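PDB 1SBZ: probable aromatic acid decarboxylase from Escherichia coli, which is an FMN-dependent UbiX-like decarboxylase (Pad1) that binds flavin mononucleotide and assembles into a homododecamer. Local coordinates for the interface of chains A and B. Coordinates in Å, arbitrary orientation; residue numbers count along the deposited sequence, not the author numbering. Chains: chain A/B, Probable aromatic acid decarboxylase.

The interface of chains A and B. Residues chain A 11, 14, 45-46; chain B 150-152, 154.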
# COMPACT_ATOMS: atom_id res chain seq x y z
N THR A 11 -0.03 16.88 29.46
CA THR A 11 -0.88 17.63 30.38
C THR A 11 -2.18 16.86 30.59
O THR A 11 -2.76 16.30 29.65
CB THR A 11 -1.08 19.09 29.93
OG1 THR A 11 -1.99 19.73 30.83
CG2 THR A 11 -1.78 19.20 28.57
N PRO A 14 -4.32 15.33 36.35
CA PRO A 14 -5.60 15.18 37.05
C PRO A 14 -6.49 14.03 36.54
O PRO A 14 -7.23 13.45 37.33
CB PRO A 14 -6.29 16.53 36.82
CG PRO A 14 -5.17 17.48 36.71
CD PRO A 14 -4.11 16.73 35.94
N LEU A 45 3.01 19.67 39.12
CA LEU A 45 2.59 20.96 38.58
C LEU A 45 1.06 21.13 38.50
O LEU A 45 0.55 22.24 38.69
CB LEU A 45 3.22 21.18 37.19
CG LEU A 45 2.67 22.29 36.29
CD1 LEU A 45 3.38 23.61 36.54
CD2 LEU A 45 2.78 21.88 34.82
N GLU A 46 0.34 20.05 38.22
CA GLU A 46 -1.08 20.15 37.88
C GLU A 46 -2.06 19.72 38.98
O GLU A 46 -3.25 20.02 38.90
CB GLU A 46 -1.38 19.40 36.57
CG GLU A 46 -0.67 19.98 35.36
CD GLU A 46 -0.90 19.22 34.07
OE1 GLU A 46 -1.56 18.15 34.08
OE2 GLU A 46 -0.43 19.70 33.03
N ALA B 150 -6.28 21.39 28.57
CA ALA B 150 -4.94 21.63 29.09
C ALA B 150 -5.03 21.96 30.59
O ALA B 150 -5.82 22.81 31.00
CB ALA B 150 -4.27 22.76 28.34
N PHE B 151 -4.20 21.28 31.38
CA PHE B 151 -4.24 21.42 32.84
C PHE B 151 -3.03 22.17 33.41
O PHE B 151 -2.97 22.40 34.62
CB PHE B 151 -4.37 20.04 33.51
CG PHE B 151 -5.66 19.33 33.21
CD1 PHE B 151 -5.79 18.56 32.05
CD2 PHE B 151 -6.74 19.42 34.07
CE1 PHE B 151 -6.97 17.89 31.77
CE2 PHE B 151 -7.93 18.76 33.80
CZ PHE B 151 -8.05 18.00 32.64
N TYR B 152 -2.09 22.54 32.55
CA TYR B 152 -0.85 23.19 33.02
C TYR B 152 -1.07 24.65 33.45
O TYR B 152 -0.32 25.17 34.27
CB TYR B 152 0.28 23.08 31.98
CG TYR B 152 -0.07 23.61 30.60
CD1 TYR B 152 -0.44 22.73 29.58
CD2 TYR B 152 -0.02 24.97 30.31
CE1 TYR B 152 -0.77 23.21 28.31
CE2 TYR B 152 -0.35 25.46 29.05
CZ TYR B 152 -0.72 24.57 28.05
OH TYR B 152 -1.05 25.04 26.80
N HIS B 154 -3.71 25.60 35.02
CA HIS B 154 -4.63 25.46 36.16
C HIS B 154 -6.03 26.04 35.89
O HIS B 154 -6.42 27.03 36.50
CB HIS B 154 -4.04 26.10 37.43
CG HIS B 154 -2.55 25.96 37.54
ND1 HIS B 154 -1.68 26.99 37.24
CD2 HIS B 154 -1.77 24.91 37.92
CE1 HIS B 154 -0.44 26.58 37.43
NE2 HIS B 154 -0.47 25.33 37.84
O HOH W 1 -4.81 21.82 37.04
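A:Thr11 meets the B:Phe151–B:Tyr152 loop of a second subunit, in an interface of the UbiX/PAD1 flavoprotein dodecamer. A:Thr11 belongs to the FMN-binding segment that leads into helix 13-24, so the subunit contact adjoins the flavin site. The hydroxyl A:Thr11 OG1 accepts a hydrogen bond from the backbone B:Phe151 N at 2.8 Å, nearly straight with 157° at H. A chi1 of 176° swings this hydroxyl away from the threonine's own backbone N and toward the partner loop. A:Thr11 OG1 also donates to A:Glu46 OE2 at 2.7 Å, reaching that oxygen from above the carboxylate plane. Threonine suits the place because its hydroxyl can give one bond while receiving another, and its carbons still pack: A:Thr11 CB lies in plane at the edge of the B:Tyr152 ring, 3.7 Å from B:Tyr152 CD1.

A:Glu46, at the end of helix 37-46, is stretched out from CG to the carboxylate and crosses the B:Phe151 side chain at about a right angle, its carboxylate turned 40° from the ring plane. Contact is made short of the ring, where A:Glu46 CD lies 3.6 Å from B:Phe151 CB. A long acidic side chain can thus both fix the threonine hydroxyl and lay its methylenes along the partner loop. A:Pro14 and B:Phe151 run antiparallel past one another; A:Pro14 CG sits above the phenyl plane, just beyond the rim, 3.6 Å from B:Phe151 CD2. The flat phenyl gives the compact proline ring an apolar surface.

On the other side of A:Glu46, the leucine and tyrosine side chains travel alongside in parallel. Branched leucine reaches over with one methyl, A:Leu45 CD2 touching B:Tyr152 CB at 4.0 Å, while the tyrosine's broad ring serves A:Thr11. The carbonyl O of A:Leu45 sits in plane at the edge of the B:His154 ring, whose N-H at NE2 can reach it, though only through a weak, bent hydrogen bond. A water bridges the backbone O atoms of A:Glu46 and B:Phe151, two acceptors that could not pair directly.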